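Local coordinates for protein BlEst2 (Bacillus licheniformis, PDB 6WPX) that probably hydrolyses ester bonds as a lipase or esterase, and is captured in a propeptide form whose C-terminal domain has autoinhibitory effects, at residues 289-294 against 450-455; 303-308 against 314-319; 391-396 against 463-468. All coordinates share one frame; numbering follows the deposited sequence.

Interaction 1. Residues 289-294 against 450-455; sequences YPFIRG and TIDLSG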
ATOM      1  N   TYR A 289      -5.455 -15.227  -2.492  1.00 22.35           N
ATOM      2  CA  TYR A 289      -5.215 -14.699  -3.812  1.00 20.62           C
ATOM      3  C   TYR A 289      -6.457 -14.152  -4.420  1.00 20.60           C
ATOM      4  O   TYR A 289      -7.544 -14.701  -4.204  1.00 18.60           O
ATOM      5  CB  TYR A 289      -4.630 -15.798  -4.714  1.00 22.18           C
ATOM      6  CG  TYR A 289      -3.359 -16.401  -4.161  1.00 26.34           C
ATOM      7  CD1 TYR A 289      -2.125 -15.787  -4.366  1.00 28.66           C
ATOM      8  CD2 TYR A 289      -3.395 -17.549  -3.371  1.00 27.77           C
ATOM      9  CE1 TYR A 289      -0.948 -16.347  -3.861  1.00 29.48           C
ATOM     10  CE2 TYR A 289      -2.234 -18.075  -2.808  1.00 29.35           C
ATOM     11  CZ  TYR A 289      -1.010 -17.494  -3.087  1.00 37.51           C
ATOM     12  OH  TYR A 289       0.138 -18.051  -2.572  1.00 44.19           O
ATOM     13  N   PRO A 290      -6.326 -13.068  -5.215  1.00 15.50           N
ATOM     14  CA  PRO A 290      -7.522 -12.526  -5.873  1.00 13.76           C
ATOM     15  C   PRO A 290      -7.650 -13.099  -7.287  1.00 16.88           C
ATOM     16  O   PRO A 290      -6.808 -13.861  -7.731  1.00 15.17           O
ATOM     17  CB  PRO A 290      -7.191 -11.030  -5.951  1.00 14.86           C
ATOM     18  CG  PRO A 290      -5.689 -11.011  -6.233  1.00 18.84           C
ATOM     19  CD  PRO A 290      -5.116 -12.272  -5.555  1.00 14.82           C
ATOM     20  N   PHE A 291      -8.667 -12.653  -8.000  1.00 15.40           N
ATOM     21  CA  PHE A 291      -8.854 -12.830  -9.432  1.00 14.84           C
ATOM     22  C   PHE A 291      -8.968 -11.402  -9.908  1.00 16.03           C
ATOM     23  O   PHE A 291      -9.727 -10.610  -9.321  1.00 16.07           O
ATOM     24  CB  PHE A 291     -10.112 -13.634  -9.811  1.00 16.37           C
ATOM     25  CG  PHE A 291     -10.321 -13.619 -11.313  1.00 17.42           C
ATOM     26  CD1 PHE A 291      -9.509 -14.377 -12.154  1.00 19.62           C
ATOM     27  CD2 PHE A 291     -11.307 -12.823 -11.888  1.00 16.82           C
ATOM     28  CE1 PHE A 291      -9.712 -14.378 -13.533  1.00 20.44           C
ATOM     29  CE2 PHE A 291     -11.512 -12.827 -13.270  1.00 20.36           C
ATOM     30  CZ  PHE A 291     -10.712 -13.602 -14.084  1.00 19.22           C
ATOM     31  N   ILE A 292      -8.198 -11.055 -10.944  1.00 13.84           N
ATOM     32  CA  ILE A 292      -8.130  -9.676 -11.430  1.00 13.16           C
ATOM     33  C   ILE A 292      -8.222  -9.557 -12.924  1.00 16.68           C
ATOM     34  O   ILE A 292      -7.556 -10.286 -13.647  1.00 16.18           O
ATOM     35  CB  ILE A 292      -6.809  -8.980 -10.930  1.00 15.01           C
ATOM     36  CG1 ILE A 292      -6.622  -9.061  -9.409  1.00 13.98           C
ATOM     37  CG2 ILE A 292      -6.671  -7.522 -11.424  1.00 14.75           C
ATOM     38  CD1 ILE A 292      -5.221  -8.710  -8.947  1.00 18.42           C
ATOM     39  N   ARG A 293      -8.987  -8.539 -13.381  1.00 14.34           N
ATOM     40  CA  ARG A 293      -9.081  -8.118 -14.776  1.00 14.50           C
ATOM     41  C   ARG A 293      -9.069  -6.598 -14.828  1.00 16.71           C
ATOM     42  O   ARG A 293      -9.277  -5.943 -13.824  1.00 17.49           O
ATOM     43  CB  ARG A 293     -10.305  -8.720 -15.505  1.00 12.47           C
ATOM     44  CG  ARG A 293     -10.201 -10.231 -15.780  1.00 12.92           C
ATOM     45  CD  ARG A 293      -9.129 -10.562 -16.820  1.00 19.96           C
ATOM     46  NE  ARG A 293      -9.025 -12.003 -17.113  1.00 19.41           N
ATOM     47  CZ  ARG A 293      -8.216 -12.844 -16.476  1.00 27.69           C
ATOM     48  NH1 ARG A 293      -7.485 -12.427 -15.454  1.00 18.05           N
ATOM     49  NH2 ARG A 293      -8.172 -14.120 -16.823  1.00 20.53           N
ATOM     50  N   GLY A 294      -8.773  -6.058 -15.986  1.00 14.77           N
ATOM     51  CA  GLY A 294      -8.751  -4.627 -16.218  1.00 14.55           C
ATOM     52  C   GLY A 294      -8.946  -4.336 -17.686  1.00 20.13           C
ATOM     53  O   GLY A 294      -8.858  -5.229 -18.523  1.00 19.81           O
ATOM     54  N   THR A 450       2.260 -10.255 -13.626  1.00 19.85           N
ATOM     55  CA  THR A 450       0.915 -10.760 -13.395  1.00 18.71           C
ATOM     56  C   THR A 450       0.857 -12.181 -13.918  1.00 21.50           C
ATOM     57  O   THR A 450       1.036 -12.399 -15.111  1.00 19.66           O
ATOM     58  CB  THR A 450      -0.138  -9.865 -14.049  1.00 16.75           C
ATOM     59  OG1 THR A 450      -0.112  -8.587 -13.424  1.00 15.51           O
ATOM     60  CG2 THR A 450      -1.531 -10.422 -13.887  1.00 17.74           C
ATOM     61  N   ILE A 451       0.575 -13.143 -13.039  1.00 18.67           N
ATOM     62  CA  ILE A 451       0.465 -14.553 -13.405  1.00 19.69           C
ATOM     63  C   ILE A 451      -0.977 -14.968 -13.212  1.00 22.19           C
ATOM     64  O   ILE A 451      -1.466 -14.998 -12.080  1.00 19.66           O
ATOM     65  CB  ILE A 451       1.455 -15.466 -12.608  1.00 24.98           C
ATOM     66  CG1 ILE A 451       2.929 -15.011 -12.781  1.00 25.78           C
ATOM     67  CG2 ILE A 451       1.285 -16.955 -13.005  1.00 26.45           C
ATOM     68  CD1 ILE A 451       3.471 -14.351 -11.545  1.00 28.91           C
ATOM     69  N   ASP A 452      -1.669 -15.251 -14.317  1.00 19.83           N
ATOM     70  CA  ASP A 452      -3.057 -15.704 -14.245  1.00 19.39           C
ATOM     71  C   ASP A 452      -3.111 -17.217 -14.249  1.00 25.65           C
ATOM     72  O   ASP A 452      -2.699 -17.856 -15.225  1.00 24.17           O
ATOM     73  CB  ASP A 452      -3.919 -15.105 -15.376  1.00 20.06           C
ATOM     74  CG  ASP A 452      -4.554 -13.807 -14.895  1.00 25.43           C
ATOM     75  OD1 ASP A 452      -5.544 -13.880 -14.116  1.00 23.09           O
ATOM     76  OD2 ASP A 452      -4.025 -12.721 -15.239  1.00 26.93           O
ATOM     77  N   LEU A 453      -3.592 -17.776 -13.139  1.00 23.38           N
ATOM     78  CA  LEU A 453      -3.744 -19.202 -12.915  1.00 24.25           C
ATOM     79  C   LEU A 453      -5.164 -19.643 -13.131  1.00 26.63           C
ATOM     80  O   LEU A 453      -6.099 -18.994 -12.670  1.00 22.53           O
ATOM     81  CB  LEU A 453      -3.335 -19.574 -11.480  1.00 25.79           C
ATOM     82  CG  LEU A 453      -1.892 -19.340 -11.046  1.00 32.32           C
ATOM     83  CD1 LEU A 453      -1.701 -19.812  -9.626  1.00 34.01           C
ATOM     84  CD2 LEU A 453      -0.906 -20.120 -11.925  1.00 35.23           C
ATOM     85  N   SER A 454      -5.318 -20.799 -13.783  1.00 25.74           N
ATOM     86  CA  SER A 454      -6.588 -21.461 -14.040  1.00 26.32           C
ATOM     87  C   SER A 454      -6.372 -22.975 -13.924  1.00 31.80           C
ATOM     88  O   SER A 454      -5.245 -23.455 -14.029  1.00 31.67           O
ATOM     89  CB  SER A 454      -7.104 -21.122 -15.438  1.00 26.13           C
ATOM     90  OG  SER A 454      -6.168 -21.522 -16.425  1.00 38.15           O
ATOM     91  N   GLY A 455      -7.469 -23.694 -13.750  1.00 29.31           N
ATOM     92  CA  GLY A 455      -7.493 -25.143 -13.653  1.00 30.50           C
ATOM     93  C   GLY A 455      -8.706 -25.630 -12.898  1.00 35.50           C
ATOM     94  O   GLY A 455      -9.711 -24.927 -12.789  1.00 34.66           O
TER
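R293 and D452 form a salt bridge that carries most of this meeting between two strands. NH1 of R293 donates to OD1 of D452 over 2.8 Å in a nearly straight bond, with an N-H...O angle of 167°. OD1 lies in the plane of the guanidinium, at its edge, whereas NH1 comes to the carboxylate from above its plane; the two flat groups are almost perpendicular. R293 leaves its strand heading away from the other segment, and the bend at chi2 (-69°) brings its guanidinium round to D452. A second bond fixes the rotation of the group: NH1 also donates to O of I292, at 2.8 Å. One face of the guanidinium is covered by the F291 ring, whose CZ stands 3.5 Å above the centre of the plane. The segments belong to different antiparallel sheets of the C-terminal region. Strand 290-297 is an outermost strand of one, strand 445-456 an inner strand of the other, and they run at 118° to each other, so the bridge ties two sheets rather than neighbours within one. The carboxylate is buried but well supplied, since OD1 also bonds T466 OG1 and OD2 bonds NE1 of W161; the nearby arginine would be expected to favour its ionised form. Around this tight pair the contact thins quickly. CE1 of F291 stays 4.2 Å from D452 OD1, and even the closest CA atoms, those of F291 and D452, are 8.1 Å apart. NH2 of R293 makes no bond to D452, being 3.8 Å from its OD1, and the arginine as a whole is partly exposed.

Interaction 2. Residues 303-308 against 314-319; sequences EEFAVE and ITVHWL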
ATOM      1  N   GLU A 303     -17.340  -9.490 -17.430  1.00 21.95           N
ATOM      2  CA  GLU A 303     -16.182 -10.303 -17.061  1.00 20.13           C
ATOM      3  C   GLU A 303     -16.659 -11.518 -16.311  1.00 23.73           C
ATOM      4  O   GLU A 303     -17.294 -11.390 -15.260  1.00 23.47           O
ATOM      5  CB  GLU A 303     -15.166  -9.515 -16.184  1.00 20.05           C
ATOM      6  CG  GLU A 303     -14.359  -8.478 -16.944  1.00 25.80           C
ATOM      7  CD  GLU A 303     -13.370  -8.963 -17.993  1.00 37.59           C
ATOM      8  OE1 GLU A 303     -12.847  -8.093 -18.726  1.00 28.14           O
ATOM      9  OE2 GLU A 303     -13.146 -10.190 -18.118  1.00 25.46           O
ATOM     10  N   GLU A 304     -16.373 -12.688 -16.852  1.00 21.05           N
ATOM     11  CA  GLU A 304     -16.744 -13.932 -16.194  1.00 22.99           C
ATOM     12  C   GLU A 304     -15.656 -14.306 -15.205  1.00 25.89           C
ATOM     13  O   GLU A 304     -14.512 -13.896 -15.355  1.00 24.97           O
ATOM     14  CB  GLU A 304     -16.925 -15.070 -17.206  1.00 24.92           C
ATOM     15  CG  GLU A 304     -18.177 -14.941 -18.052  1.00 32.68           C
ATOM     16  CD  GLU A 304     -18.436 -16.130 -18.959  1.00 52.96           C
ATOM     17  OE1 GLU A 304     -17.492 -16.901 -19.244  1.00 36.65           O
ATOM     18  OE2 GLU A 304     -19.597 -16.289 -19.394  1.00 48.98           O
ATOM     19  N   PHE A 305     -16.015 -15.051 -14.187  1.00 22.02           N
ATOM     20  CA  PHE A 305     -15.051 -15.557 -13.222  1.00 20.57           C
ATOM     21  C   PHE A 305     -15.601 -16.801 -12.566  1.00 24.73           C
ATOM     22  O   PHE A 305     -16.784 -16.870 -12.251  1.00 24.87           O
ATOM     23  CB  PHE A 305     -14.588 -14.501 -12.192  1.00 20.36           C
ATOM     24  CG  PHE A 305     -15.605 -14.022 -11.184  1.00 20.24           C
ATOM     25  CD1 PHE A 305     -16.473 -12.976 -11.490  1.00 21.64           C
ATOM     26  CD2 PHE A 305     -15.653 -14.570  -9.913  1.00 19.58           C
ATOM     27  CE1 PHE A 305     -17.405 -12.518 -10.551  1.00 22.18           C
ATOM     28  CE2 PHE A 305     -16.589 -14.117  -8.970  1.00 22.65           C
ATOM     29  CZ  PHE A 305     -17.447 -13.083  -9.289  1.00 22.08           C
ATOM     30  N   ALA A 306     -14.731 -17.779 -12.373  1.00 20.71           N
ATOM     31  CA  ALA A 306     -15.027 -19.030 -11.715  1.00 21.10           C
ATOM     32  C   ALA A 306     -14.999 -18.828 -10.205  1.00 26.20           C
ATOM     33  O   ALA A 306     -14.155 -18.097  -9.665  1.00 26.26           O
ATOM     34  CB  ALA A 306     -13.992 -20.080 -12.106  1.00 22.33           C
ATOM     35  N   VAL A 307     -15.933 -19.487  -9.528  1.00 23.82           N
ATOM     36  CA  VAL A 307     -15.962 -19.554  -8.073  1.00 23.54           C
ATOM     37  C   VAL A 307     -15.976 -21.049  -7.829  1.00 29.68           C
ATOM     38  O   VAL A 307     -16.927 -21.726  -8.223  1.00 30.06           O
ATOM     39  CB  VAL A 307     -17.157 -18.836  -7.396  1.00 26.50           C
ATOM     40  CG1 VAL A 307     -17.232 -19.189  -5.898  1.00 27.07           C
ATOM     41  CG2 VAL A 307     -17.058 -17.322  -7.581  1.00 24.35           C
ATOM     42  N   GLU A 308     -14.907 -21.569  -7.230  1.00 26.76           N
ATOM     43  CA  GLU A 308     -14.806 -22.987  -6.919  1.00 29.19           C
ATOM     44  C   GLU A 308     -15.790 -23.379  -5.786  1.00 35.88           C
ATOM     45  O   GLU A 308     -16.384 -22.512  -5.133  1.00 34.66           O
ATOM     46  CB  GLU A 308     -13.345 -23.355  -6.567  1.00 30.17           C
ATOM     47  CG  GLU A 308     -12.838 -22.806  -5.244  1.00 32.04           C
ATOM     48  CD  GLU A 308     -12.232 -21.412  -5.273  1.00 39.05           C
ATOM     49  OE1 GLU A 308     -12.381 -20.693  -6.290  1.00 25.93           O
ATOM     50  OE2 GLU A 308     -11.630 -21.025  -4.246  1.00 29.03           O
ATOM     51  N   ILE A 314     -16.694 -14.239  -1.067  1.00 25.58           N
ATOM     52  CA  ILE A 314     -16.040 -13.504  -2.126  1.00 22.43           C
ATOM     53  C   ILE A 314     -16.341 -12.034  -1.855  1.00 22.76           C
ATOM     54  O   ILE A 314     -17.426 -11.703  -1.384  1.00 20.62           O
ATOM     55  CB  ILE A 314     -16.413 -13.924  -3.595  1.00 24.18           C
ATOM     56  CG1 ILE A 314     -17.936 -13.868  -3.863  1.00 24.49           C
ATOM     57  CG2 ILE A 314     -15.816 -15.300  -3.973  1.00 25.55           C
ATOM     58  CD1 ILE A 314     -18.355 -13.909  -5.355  1.00 21.35           C
ATOM     59  N   THR A 315     -15.371 -11.165  -2.139  1.00 19.66           N
ATOM     60  CA  THR A 315     -15.576  -9.718  -2.158  1.00 18.60           C
ATOM     61  C   THR A 315     -15.361  -9.407  -3.624  1.00 22.08           C
ATOM     62  O   THR A 315     -14.494 -10.018  -4.262  1.00 19.74           O
ATOM     63  CB  THR A 315     -14.770  -8.918  -1.135  1.00 20.89           C
ATOM     64  OG1 THR A 315     -13.409  -8.777  -1.554  1.00 18.69           O
ATOM     65  CG2 THR A 315     -14.876  -9.479   0.309  1.00 21.35           C
ATOM     66  N   VAL A 316     -16.216  -8.561  -4.179  1.00 19.44           N
ATOM     67  CA  VAL A 316     -16.261  -8.265  -5.613  1.00 18.21           C
ATOM     68  C   VAL A 316     -16.175  -6.762  -5.768  1.00 18.80           C
ATOM     69  O   VAL A 316     -16.965  -6.032  -5.182  1.00 19.39           O
ATOM     70  CB  VAL A 316     -17.553  -8.861  -6.248  1.00 22.23           C
ATOM     71  CG1 VAL A 316     -17.580  -8.671  -7.764  1.00 21.20           C
ATOM     72  CG2 VAL A 316     -17.722 -10.334  -5.901  1.00 22.62           C
ATOM     73  N   HIS A 317     -15.174  -6.307  -6.511  1.00 14.09           N
ATOM     74  CA  HIS A 317     -14.907  -4.890  -6.668  1.00 14.24           C
ATOM     75  C   HIS A 317     -14.767  -4.483  -8.105  1.00 19.93           C
ATOM     76  O   HIS A 317     -13.988  -5.090  -8.839  1.00 19.42           O
ATOM     77  CB  HIS A 317     -13.613  -4.507  -5.912  1.00 13.13           C
ATOM     78  CG  HIS A 317     -13.566  -5.071  -4.541  1.00 15.79           C
ATOM     79  ND1 HIS A 317     -14.100  -4.387  -3.467  1.00 16.82           N
ATOM     80  CD2 HIS A 317     -13.107  -6.266  -4.116  1.00 16.16           C
ATOM     81  CE1 HIS A 317     -13.962  -5.189  -2.428  1.00 15.89           C
ATOM     82  NE2 HIS A 317     -13.365  -6.325  -2.767  1.00 16.01           N
ATOM     83  N   TRP A 318     -15.465  -3.412  -8.486  1.00 18.47           N
ATOM     84  CA  TRP A 318     -15.302  -2.836  -9.813  1.00 18.79           C
ATOM     85  C   TRP A 318     -14.763  -1.418  -9.587  1.00 20.18           C
ATOM     86  O   TRP A 318     -15.503  -0.529  -9.175  1.00 20.80           O
ATOM     87  CB  TRP A 318     -16.615  -2.837 -10.611  1.00 18.56           C
ATOM     88  CG  TRP A 318     -16.455  -2.370 -12.033  1.00 20.13           C
ATOM     89  CD1 TRP A 318     -16.471  -1.080 -12.482  1.00 23.27           C
ATOM     90  CD2 TRP A 318     -16.250  -3.199 -13.190  1.00 19.93           C
ATOM     91  NE1 TRP A 318     -16.304  -1.053 -13.851  1.00 22.63           N
ATOM     92  CE2 TRP A 318     -16.144  -2.340 -14.308  1.00 23.15           C
ATOM     93  CE3 TRP A 318     -16.097  -4.588 -13.383  1.00 20.98           C
ATOM     94  CZ2 TRP A 318     -15.964  -2.826 -15.610  1.00 21.99           C
ATOM     95  CZ3 TRP A 318     -15.875  -5.065 -14.673  1.00 22.23           C
ATOM     96  CH2 TRP A 318     -15.844  -4.190 -15.772  1.00 22.84           C
ATOM     97  N   LEU A 319     -13.460  -1.230  -9.796  1.00 16.41           N
ATOM     98  CA  LEU A 319     -12.823   0.093  -9.655  1.00 15.42           C
ATOM     99  C   LEU A 319     -12.945   0.795 -10.967  1.00 19.30           C
ATOM    100  O   LEU A 319     -12.733   0.178 -12.004  1.00 18.90           O
ATOM    101  CB  LEU A 319     -11.342  -0.013  -9.267  1.00 14.85           C
ATOM    102  CG  LEU A 319     -11.023  -0.476  -7.837  1.00 17.83           C
ATOM    103  CD1 LEU A 319     -11.106  -2.009  -7.719  1.00 17.68           C
ATOM    104  CD2 LEU A 319      -9.659   0.016  -7.434  1.00 19.17           C
TER
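F305 meets I314 and V316 across the interior between two sheets, and its side chain can be traced outward. CB packs against CE2 of F291, 3.7 Å away. At the next step CG sits between the backbone N and the carbonyl carbon (chi1 68°), which sets the ring against I314 and V316. CD2 lies 3.9 Å from CG2 of V307, two residues on, and CE2 comes nearer still to that methyl, at 3.5 Å. CE2 also meets CD1 of I314 at 4.0 Å, the methyl lying at the ring edge near its plane. CZ, the tip, is 4.1 Å from the same CD1 and 4.4 Å from CG2 of V316, which approaches obliquely. The ring also meets those of W367 and F381. I314 reaches in from the opposite direction, and its CD1 is also touched by CG2 of V307. At the other end, past F305 and V316, CG of E303 packs at the edge of the W318 ring by CZ3, while the E303 carboxylate turns to R301 in a salt bridge. The strands run antiparallel at 170° with axes 10.9 Å apart, too far for backbone pairing; this is consistent with a beta sandwich, the two strands lying in sheets that face each other. No hydrogen bond joins the two segments, so cohesion across the gap probably rests on dispersion and on burying apolar side chains, with no directional bond across it to impose one register.

Interaction 3. Residues 391-396 against 463-468; sequences QQIKNA and FNRTII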
ATOM      1  N   GLN A 391      -4.200 -22.632  -0.006  1.00 37.22           N
ATOM      2  CA  GLN A 391      -3.095 -23.550   0.363  1.00 38.77           C
ATOM      3  C   GLN A 391      -2.618 -24.278  -0.892  1.00 43.75           C
ATOM      4  O   GLN A 391      -1.421 -24.357  -1.107  1.00 45.29           O
ATOM      5  CB  GLN A 391      -3.574 -24.524   1.432  1.00 41.84           C
ATOM      6  CG  GLN A 391      -3.371 -24.018   2.853  1.00 57.40           C
ATOM      7  CD  GLN A 391      -4.597 -23.323   3.393  1.00 76.11           C
ATOM      8  OE1 GLN A 391      -5.705 -23.853   3.349  1.00 72.19           O
ATOM      9  NE2 GLN A 391      -4.404 -22.121   3.910  1.00 67.22           N
ATOM     10  N   GLN A 392      -3.563 -24.718  -1.711  1.00 38.66           N
ATOM     11  CA  GLN A 392      -3.274 -25.473  -2.933  1.00 37.97           C
ATOM     12  C   GLN A 392      -2.611 -24.606  -3.982  1.00 40.28           C
ATOM     13  O   GLN A 392      -1.717 -25.094  -4.675  1.00 39.69           O
ATOM     14  CB  GLN A 392      -4.529 -26.170  -3.475  1.00 39.50           C
ATOM     15  CG  GLN A 392      -5.182 -27.155  -2.478  1.00 49.07           C
ATOM     16  CD  GLN A 392      -4.223 -28.147  -1.825  1.00 60.21           C
ATOM     17  OE1 GLN A 392      -3.412 -28.810  -2.482  1.00 51.20           O
ATOM     18  NE2 GLN A 392      -4.298 -28.263  -0.508  1.00 51.27           N
ATOM     19  N   ILE A 393      -3.043 -23.320  -4.088  1.00 34.51           N
ATOM     20  CA  ILE A 393      -2.465 -22.309  -4.990  1.00 33.42           C
ATOM     21  C   ILE A 393      -0.992 -22.147  -4.602  1.00 38.78           C
ATOM     22  O   ILE A 393      -0.127 -22.366  -5.444  1.00 37.21           O
ATOM     23  CB  ILE A 393      -3.218 -20.930  -4.957  1.00 33.73           C
ATOM     24  CG1 ILE A 393      -4.737 -21.062  -5.239  1.00 33.19           C
ATOM     25  CG2 ILE A 393      -2.559 -19.890  -5.897  1.00 33.40           C
ATOM     26  CD1 ILE A 393      -5.152 -21.466  -6.664  1.00 33.60           C
ATOM     27  N   LYS A 394      -0.717 -21.822  -3.309  1.00 37.78           N
ATOM     28  CA  LYS A 394       0.643 -21.664  -2.791  1.00 39.70           C
ATOM     29  C   LYS A 394       1.505 -22.892  -3.134  1.00 50.00           C
ATOM     30  O   LYS A 394       2.597 -22.720  -3.673  1.00 50.43           O
ATOM     31  CB  LYS A 394       0.628 -21.414  -1.284  1.00 42.98           C
ATOM     32  CG  LYS A 394       1.851 -20.664  -0.783  1.00 57.79           C
ATOM     33  CD  LYS A 394       1.825 -20.525   0.737  1.00 68.28           C
ATOM     34  CE  LYS A 394       3.082 -19.899   1.297  1.00 79.73           C
ATOM     35  NZ  LYS A 394       4.241 -20.833   1.268  1.00 90.89           N
ATOM     36  N   ASN A 395       0.972 -24.118  -2.913  1.00 49.85           N
ATOM     37  CA  ASN A 395       1.659 -25.368  -3.237  1.00 53.12           C
ATOM     38  C   ASN A 395       2.001 -25.498  -4.716  1.00 59.61           C
ATOM     39  O   ASN A 395       3.099 -25.948  -5.027  1.00 61.15           O
ATOM     40  CB  ASN A 395       0.849 -26.589  -2.779  1.00 55.96           C
ATOM     41  CG  ASN A 395       0.806 -26.807  -1.285  1.00 83.20           C
ATOM     42  OD1 ASN A 395       1.717 -26.433  -0.532  1.00 75.15           O
ATOM     43  ND2 ASN A 395      -0.253 -27.457  -0.828  1.00 78.87           N
ATOM     44  N   ALA A 396       1.072 -25.105  -5.627  1.00 55.89           N
ATOM     45  CA  ALA A 396       1.263 -25.217  -7.077  1.00 56.05           C
ATOM     46  C   ALA A 396       2.303 -24.253  -7.636  1.00 61.67           C
ATOM     47  O   ALA A 396       3.035 -24.624  -8.544  1.00 63.14           O
ATOM     48  CB  ALA A 396      -0.062 -25.064  -7.808  1.00 55.53           C
ATOM     49  N   PHE A 463     -11.356 -23.125 -11.169  1.00 25.46           N
ATOM     50  CA  PHE A 463     -10.902 -22.002 -10.320  1.00 23.68           C
ATOM     51  C   PHE A 463     -10.084 -21.052 -11.190  1.00 24.67           C
ATOM     52  O   PHE A 463      -9.635 -21.443 -12.251  1.00 24.98           O
ATOM     53  CB  PHE A 463     -10.043 -22.474  -9.141  1.00 25.65           C
ATOM     54  CG  PHE A 463      -8.636 -22.873  -9.484  1.00 27.14           C
ATOM     55  CD1 PHE A 463      -7.629 -21.937  -9.556  1.00 27.92           C
ATOM     56  CD2 PHE A 463      -8.310 -24.192  -9.734  1.00 29.83           C
ATOM     57  CE1 PHE A 463      -6.339 -22.304  -9.871  1.00 28.93           C
ATOM     58  CE2 PHE A 463      -7.019 -24.554 -10.063  1.00 32.65           C
ATOM     59  CZ  PHE A 463      -6.038 -23.613 -10.142  1.00 29.43           C
ATOM     60  N   ASN A 464      -9.889 -19.848 -10.674  1.00 20.83           N
ATOM     61  CA  ASN A 464      -9.090 -18.782 -11.314  1.00 20.07           C
ATOM     62  C   ASN A 464      -8.488 -17.882 -10.216  1.00 24.21           C
ATOM     63  O   ASN A 464      -9.206 -17.529  -9.317  1.00 23.71           O
ATOM     64  CB  ASN A 464      -9.828 -18.056 -12.451  1.00 15.58           C
ATOM     65  CG  ASN A 464     -11.206 -17.534 -12.105  1.00 28.27           C
ATOM     66  OD1 ASN A 464     -12.061 -17.408 -12.961  1.00 22.07           O
ATOM     67  ND2 ASN A 464     -11.425 -17.207 -10.854  1.00 14.80           N
ATOM     68  N   ARG A 465      -7.201 -17.579 -10.318  1.00 20.25           N
ATOM     69  CA  ARG A 465      -6.520 -16.614  -9.423  1.00 20.29           C
ATOM     70  C   ARG A 465      -5.506 -15.842 -10.254  1.00 24.11           C
ATOM     71  O   ARG A 465      -5.062 -16.353 -11.254  1.00 23.55           O
ATOM     72  CB  ARG A 465      -5.846 -17.232  -8.198  1.00 18.67           C
ATOM     73  CG  ARG A 465      -6.783 -17.930  -7.235  1.00 21.60           C
ATOM     74  CD  ARG A 465      -7.748 -17.051  -6.494  1.00 17.25           C
ATOM     75  NE  ARG A 465      -8.308 -17.685  -5.322  1.00 20.16           N
ATOM     76  CZ  ARG A 465      -9.332 -18.511  -5.320  1.00 22.44           C
ATOM     77  NH1 ARG A 465      -9.949 -18.816  -6.442  1.00 19.49           N
ATOM     78  NH2 ARG A 465      -9.751 -19.024  -4.185  1.00 21.38           N
ATOM     79  N   THR A 466      -5.158 -14.669  -9.779  1.00 19.00           N
ATOM     80  CA  THR A 466      -4.192 -13.777 -10.403  1.00 18.78           C
ATOM     81  C   THR A 466      -3.171 -13.402  -9.348  1.00 22.67           C
ATOM     82  O   THR A 466      -3.526 -12.820  -8.321  1.00 21.38           O
ATOM     83  CB  THR A 466      -4.872 -12.525 -10.951  1.00 17.72           C
ATOM     84  OG1 THR A 466      -6.065 -12.874 -11.647  1.00 20.21           O
ATOM     85  CG2 THR A 466      -3.953 -11.745 -11.860  1.00 15.34           C
ATOM     86  N   ILE A 467      -1.910 -13.740  -9.600  1.00 19.93           N
ATOM     87  CA  ILE A 467      -0.809 -13.440  -8.689  1.00 20.14           C
ATOM     88  C   ILE A 467      -0.044 -12.282  -9.266  1.00 23.70           C
ATOM     89  O   ILE A 467       0.293 -12.299 -10.443  1.00 23.55           O
ATOM     90  CB  ILE A 467       0.101 -14.686  -8.477  1.00 25.19           C
ATOM     91  CG1 ILE A 467      -0.744 -15.864  -7.901  1.00 27.46           C
ATOM     92  CG2 ILE A 467       1.340 -14.357  -7.574  1.00 25.32           C
ATOM     93  CD1 ILE A 467      -0.036 -17.170  -7.783  1.00 34.95           C
ATOM     94  N   ILE A 468       0.224 -11.268  -8.437  1.00 20.63           N
ATOM     95  CA  ILE A 468       1.024 -10.110  -8.817  1.00 20.38           C
ATOM     96  C   ILE A 468       2.340 -10.133  -8.035  1.00 23.61           C
ATOM     97  O   ILE A 468       2.334 -10.187  -6.807  1.00 20.49           O
ATOM     98  CB  ILE A 468       0.254  -8.776  -8.626  1.00 22.67           C
ATOM     99  CG1 ILE A 468      -0.906  -8.693  -9.637  1.00 22.50           C
ATOM    100  CG2 ILE A 468       1.220  -7.549  -8.737  1.00 23.39           C
ATOM    101  CD1 ILE A 468      -1.831  -7.616  -9.374  1.00 31.36           C
TER
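I393 projects from its helix onto the strand 463-468 and supplies all the apolar contact from its side. Its CD1 lies 3.5 Å from CE1 of F463, meeting the ring obliquely, and 3.9 Å from CG of R465. The other branch is used as well: CG2 lies 4.2 Å from CD1 of I467, the two side chains running alongside in opposite senses. With CG1 beside the backbone N (chi1 -55°) and CG2 anti to that nitrogen, the two branches are divided between F463 and R465 for one and I467 for the other. Polar interactions belong to R465 and leave the helix aside. Its NH1 donates to O of N464 at 3.2 Å with a straight N-H...O angle of 173°; the acceptor lies in the guanidinium plane, but the donor stands above the carbonyl plane. NH2 forms a salt bridge with E308, and the cation also meets F385 in a cation-pi contact. If a leucine replaced R465, E308 would probably be left without its charged mate and F385 without its cation. The helix crosses the strand at 59°, with axes 11.0 Å apart. I393 touches both strand 463-468 and L453 of the adjoining strand 445-456, so the helix lies across that face of the antiparallel sheet, and Y289 packs beside I393; the alternate residues N464 and T466 reach from the strand's other side to strand 290-297.

Overall arrangement
The three contacts form a chain through the C-terminal region, on the same side of the molecule's centre. Interactions 1 and 3 have centres about 8 Å apart, and strands 445-456 and 462-473, one from each, are neighbours in one sheet; T466 OG1 lies 2.7 Å from D452 OD1. Interactions 1 and 2, centres about 10 Å apart, meet where R293 CG packs on E303 OE2. Interactions 2 and 3 are more distant, about 15 Å between centres, yet E308 OE2 and R465 NH2 are 2.7 Å apart and A306 N is 2.8 Å from N464 OD1. W161, a loop residue, bonds D452 and so joins interaction 1 to a part of the chain that precedes all three contacts.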